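Local structure of hypothetical protein Atu1540 (Agrobacterium tumefaciens str. C58, 2HWJ) at residues F26-R37 with H70-V80. The protein is of unknown function but probably belongs to the ParB-like nuclease family, which would be consistent with acting on nucleic acids. Residues are numbered along the deposited sequence; the frame is centred on the assembly and turned at random.
Sequences FREVELKRKEWR and HLVLALSKEGV
Leu75 CD1 lies over one face of the Trp36 indole, 4.0 Å from Trp36 CE3, while Val80 CG2 and Glu78 CG approach the ring obliquely. Trp36 CG stands anti to the backbone N (chi1 166°), which swings the broad indole against all three where helix 69-77 ends. The Arg33 guanidinium carries Lys77 CB over one face and meets Glu78 at its edge: Arg33 NH1 donates to Glu78 OE1 over 2.7 Å. Arg37 NH1 reaches that same oxygen, at 3.1 Å and nearly straight (167°), from the opposite face of the carboxylate plane, so two arginines one helical turn apart grip one acceptor. Arginine suits this place because Arg33 NE also donates a hydrogen bond to Glu30 OE1, part of a salt bridge within the helix. Lys77, long and extended, brings NZ over the face of the Phe26 ring, 4.6 Å from its centroid, a cation-pi contact, and into a long salt bridge with Glu30. Small Ala74 suits the close approach, 8.3 Å between the axes of the two helix segments, and Val29 CG2 packs on Leu73 CD2. Gly79, at positive phi, closes a Schellman motif. The whole is a helix pair crossing at -57°, its apolar seam bordered by a salt-bridge network, within the putative ParB-like nuclease region.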
loop_
_atom_site.group_PDB
_atom_site.type_symbol
_atom_site.label_atom_id
_atom_site.label_comp_id
_atom_site.label_asym_id
_atom_site.label_seq_id
_atom_site.Cartn_x
_atom_site.Cartn_y
_atom_site.Cartn_z
ATOM N N PHE A 26 23.038 6.889 -16.249
ATOM C CA PHE A 26 23.475 8.129 -16.786
ATOM C C PHE A 26 22.812 8.339 -18.088
ATOM O O PHE A 26 22.606 9.488 -18.459
ATOM C CB PHE A 26 24.962 8.085 -16.979
ATOM C CG PHE A 26 25.718 8.436 -15.760
ATOM C CD1 PHE A 26 27.072 8.738 -15.839
ATOM C CD2 PHE A 26 25.071 8.447 -14.501
ATOM C CE1 PHE A 26 27.767 9.052 -14.678
ATOM C CE2 PHE A 26 25.753 8.764 -13.328
ATOM C CZ PHE A 26 27.078 9.071 -13.392
ATOM N N ARG A 27 22.473 7.265 -18.808
ATOM C CA ARG A 27 21.765 7.474 -20.078
ATOM C C ARG A 27 20.450 8.243 -19.846
ATOM O O ARG A 27 20.107 9.119 -20.629
ATOM C CB ARG A 27 21.490 6.154 -20.822
ATOM C CG ARG A 27 21.910 6.175 -22.268
ATOM C CD ARG A 27 21.327 5.033 -23.092
ATOM N NE ARG A 27 19.899 5.235 -23.337
ATOM C CZ ARG A 27 19.331 5.338 -24.550
ATOM N NH1 ARG A 27 20.092 5.259 -25.655
ATOM N NH2 ARG A 27 17.996 5.521 -24.644
ATOM N N GLU A 28 19.714 7.883 -18.773
ATOM C CA GLU A 28 18.441 8.500 -18.434
ATOM C C GLU A 28 18.769 9.965 -18.073
ATOM O O GLU A 28 18.161 10.898 -18.653
ATOM C CB GLU A 28 17.752 7.731 -17.284
ATOM C CG GLU A 28 16.210 8.058 -17.012
ATOM C CD GLU A 28 15.345 6.819 -16.378
ATOM O OE1 GLU A 28 15.938 5.954 -15.647
ATOM O OE2 GLU A 28 14.086 6.707 -16.564
ATOM N N VAL A 29 19.769 10.158 -17.173
ATOM C CA VAL A 29 20.275 11.502 -16.864
ATOM C C VAL A 29 20.442 12.324 -18.162
ATOM O O VAL A 29 19.724 13.325 -18.345
ATOM C CB VAL A 29 21.588 11.477 -16.081
ATOM C CG1 VAL A 29 22.199 12.877 -15.942
ATOM C CG2 VAL A 29 21.353 10.896 -14.759
ATOM N N GLU A 30 21.326 11.894 -19.070
ATOM C CA GLU A 30 21.562 12.606 -20.365
ATOM C C GLU A 30 20.284 12.926 -21.180
ATOM O O GLU A 30 20.129 14.062 -21.691
ATOM C CB GLU A 30 22.589 11.877 -21.240
ATOM C CG GLU A 30 24.002 11.773 -20.652
ATOM C CD GLU A 30 24.639 13.132 -20.328
ATOM O OE1 GLU A 30 25.016 13.367 -19.118
ATOM O OE2 GLU A 30 24.764 13.967 -21.271
ATOM N N LEU A 31 19.362 11.961 -21.297
ATOM C CA LEU A 31 18.050 12.277 -21.902
ATOM C C LEU A 31 17.365 13.434 -21.165
ATOM O O LEU A 31 17.067 14.448 -21.795
ATOM C CB LEU A 31 17.136 11.059 -22.035
ATOM C CG LEU A 31 17.728 10.048 -23.043
ATOM C CD1 LEU A 31 16.818 8.825 -23.149
ATOM C CD2 LEU A 31 18.056 10.649 -24.452
ATOM N N LYS A 32 17.168 13.327 -19.835
ATOM C CA LYS A 32 16.663 14.484 -19.078
ATOM C C LYS A 32 17.441 15.755 -19.427
ATOM O O LYS A 32 16.815 16.739 -19.794
ATOM C CB LYS A 32 16.579 14.224 -17.592
ATOM C CG LYS A 32 15.284 13.518 -17.143
ATOM C CD LYS A 32 15.650 12.647 -15.957
ATOM C CE LYS A 32 14.494 12.012 -15.223
ATOM N NZ LYS A 32 13.251 11.830 -16.013
ATOM N N ARG A 33 18.776 15.740 -19.403
ATOM C CA ARG A 33 19.487 16.949 -19.711
ATOM C C ARG A 33 19.159 17.497 -21.125
ATOM O O ARG A 33 19.214 18.713 -21.346
ATOM C CB ARG A 33 20.959 16.695 -19.701
ATOM C CG ARG A 33 21.581 16.097 -18.497
ATOM C CD ARG A 33 22.794 16.946 -18.331
ATOM N NE ARG A 33 24.094 16.387 -18.601
ATOM C CZ ARG A 33 25.112 17.155 -19.010
ATOM N NH1 ARG A 33 24.936 18.446 -19.222
ATOM N NH2 ARG A 33 26.307 16.655 -19.215
ATOM N N LYS A 34 18.896 16.634 -22.119
ATOM C CA LYS A 34 18.523 17.166 -23.441
ATOM C C LYS A 34 17.215 17.877 -23.316
ATOM O O LYS A 34 17.127 19.018 -23.734
ATOM C CB LYS A 34 18.393 16.112 -24.568
ATOM C CG LYS A 34 19.652 15.823 -25.452
ATOM C CD LYS A 34 19.969 16.803 -26.624
ATOM C CE LYS A 34 19.108 16.591 -27.894
ATOM N NZ LYS A 34 18.591 15.198 -28.091
ATOM N N GLU A 35 16.213 17.199 -22.746
ATOM C CA GLU A 35 14.839 17.729 -22.719
ATOM C C GLU A 35 14.939 19.156 -22.187
ATOM O O GLU A 35 14.488 20.109 -22.840
ATOM C CB GLU A 35 13.855 16.864 -21.872
ATOM C CG GLU A 35 12.875 15.862 -22.643
ATOM C CD GLU A 35 11.853 15.061 -21.673
ATOM O OE1 GLU A 35 10.623 15.329 -21.739
ATOM O OE2 GLU A 35 12.253 14.181 -20.822
ATOM N N TRP A 36 15.594 19.269 -21.029
ATOM C CA TRP A 36 15.766 20.515 -20.335
ATOM C C TRP A 36 16.577 21.511 -21.137
ATOM O O TRP A 36 16.213 22.668 -21.195
ATOM C CB TRP A 36 16.434 20.277 -18.990
ATOM C CG TRP A 36 16.949 21.548 -18.371
ATOM C CD1 TRP A 36 18.175 22.105 -18.568
ATOM C CD2 TRP A 36 16.249 22.423 -17.472
ATOM N NE1 TRP A 36 18.288 23.270 -17.860
ATOM C CE2 TRP A 36 17.123 23.491 -17.170
ATOM C CE3 TRP A 36 14.959 22.421 -16.914
ATOM C CZ2 TRP A 36 16.756 24.568 -16.322
ATOM C CZ3 TRP A 36 14.573 23.499 -16.052
ATOM C CH2 TRP A 36 15.484 24.553 -15.762
ATOM N N ARG A 37 17.683 21.077 -21.733
ATOM C CA ARG A 37 18.571 21.988 -22.450
ATOM C C ARG A 37 17.693 22.621 -23.532
ATOM O O ARG A 37 17.893 23.766 -23.945
ATOM C CB ARG A 37 19.833 21.248 -23.004
ATOM C CG ARG A 37 21.132 22.124 -23.144
ATOM C CD ARG A 37 22.536 21.371 -22.882
ATOM N NE ARG A 37 22.799 20.292 -23.858
ATOM C CZ ARG A 37 22.963 18.986 -23.592
ATOM N NH1 ARG A 37 22.989 18.509 -22.360
ATOM N NH2 ARG A 37 23.125 18.140 -24.591
ATOM N N HIS A 70 17.527 11.103 -10.953
ATOM C CA HIS A 70 17.985 11.242 -12.303
ATOM C C HIS A 70 17.826 12.706 -12.620
ATOM O O HIS A 70 18.732 13.382 -13.046
ATOM C CB HIS A 70 17.141 10.334 -13.202
ATOM C CG HIS A 70 17.403 8.871 -12.982
ATOM N ND1 HIS A 70 18.413 8.184 -13.634
ATOM C CD2 HIS A 70 16.859 7.986 -12.116
ATOM C CE1 HIS A 70 18.454 6.933 -13.208
ATOM N NE2 HIS A 70 17.530 6.789 -12.280
ATOM N N LEU A 71 16.690 13.243 -12.246
ATOM C CA LEU A 71 16.313 14.580 -12.622
ATOM C C LEU A 71 17.204 15.499 -11.896
ATOM O O LEU A 71 17.741 16.442 -12.503
ATOM C CB LEU A 71 14.883 14.841 -12.226
ATOM C CG LEU A 71 14.603 16.307 -12.504
ATOM C CD1 LEU A 71 14.728 16.572 -13.994
ATOM C CD2 LEU A 71 13.278 16.799 -11.953
ATOM N N VAL A 72 17.429 15.238 -10.618
ATOM C CA VAL A 72 18.314 16.160 -9.911
ATOM C C VAL A 72 19.777 16.171 -10.416
ATOM O O VAL A 72 20.385 17.269 -10.571
ATOM C CB VAL A 72 18.214 16.054 -8.367
ATOM C CG1 VAL A 72 19.197 16.954 -7.716
ATOM C CG2 VAL A 72 16.796 16.439 -7.876
ATOM N N LEU A 73 20.346 15.009 -10.743
ATOM C CA LEU A 73 21.671 15.049 -11.357
ATOM C C LEU A 73 21.602 15.774 -12.716
ATOM O O LEU A 73 22.505 16.552 -13.069
ATOM C CB LEU A 73 22.225 13.663 -11.476
ATOM C CG LEU A 73 23.632 13.369 -12.005
ATOM C CD1 LEU A 73 24.710 14.102 -11.196
ATOM C CD2 LEU A 73 23.886 11.863 -12.038
ATOM N N ALA A 74 20.522 15.541 -13.464
ATOM C CA ALA A 74 20.426 16.176 -14.774
ATOM C C ALA A 74 20.551 17.690 -14.555
ATOM O O ALA A 74 21.330 18.387 -15.262
ATOM C CB ALA A 74 19.119 15.856 -15.464
ATOM N N LEU A 75 19.805 18.200 -13.564
ATOM C CA LEU A 75 19.692 19.655 -13.405
ATOM C C LEU A 75 21.043 20.156 -12.894
ATOM O O LEU A 75 21.565 21.190 -13.318
ATOM C CB LEU A 75 18.580 20.013 -12.428
ATOM C CG LEU A 75 17.131 20.407 -12.733
ATOM C CD1 LEU A 75 16.657 20.123 -14.060
ATOM C CD2 LEU A 75 16.187 19.773 -11.740
ATOM N N SER A 76 21.647 19.367 -12.035
ATOM C CA SER A 76 22.920 19.755 -11.507
ATOM C C SER A 76 23.981 19.862 -12.608
ATOM O O SER A 76 24.657 20.904 -12.739
ATOM C CB SER A 76 23.358 18.752 -10.507
ATOM O OG SER A 76 24.652 19.151 -10.222
ATOM N N LYS A 77 24.091 18.807 -13.424
ATOM C CA LYS A 77 24.922 18.884 -14.602
ATOM C C LYS A 77 24.546 20.048 -15.554
ATOM O O LYS A 77 25.413 20.554 -16.268
ATOM C CB LYS A 77 24.977 17.558 -15.339
ATOM C CG LYS A 77 25.658 16.466 -14.564
ATOM C CD LYS A 77 25.932 15.246 -15.518
ATOM C CE LYS A 77 26.709 14.060 -14.886
ATOM N NZ LYS A 77 27.169 13.102 -15.961
ATOM N N GLU A 78 23.297 20.521 -15.558
ATOM C CA GLU A 78 22.986 21.664 -16.450
ATOM C C GLU A 78 23.346 23.005 -15.861
ATOM O O GLU A 78 23.045 24.030 -16.449
ATOM C CB GLU A 78 21.507 21.692 -16.856
ATOM C CG GLU A 78 21.168 20.844 -18.056
ATOM C CD GLU A 78 22.129 21.055 -19.268
ATOM O OE1 GLU A 78 22.798 20.051 -19.666
ATOM O OE2 GLU A 78 22.204 22.200 -19.824
ATOM N N GLY A 79 23.965 22.996 -14.683
ATOM C CA GLY A 79 24.316 24.243 -13.995
ATOM C C GLY A 79 23.168 24.856 -13.172
ATOM O O GLY A 79 23.255 25.997 -12.753
ATOM N N VAL A 80 22.092 24.116 -12.914
ATOM C CA VAL A 80 21.010 24.691 -12.198
ATOM C C VAL A 80 21.403 24.619 -10.735
ATOM O O VAL A 80 21.807 23.571 -10.317
ATOM C CB VAL A 80 19.748 23.885 -12.398
ATOM C CG1 VAL A 80 18.701 24.419 -11.482
ATOM C CG2 VAL A 80 19.273 23.984 -13.809
#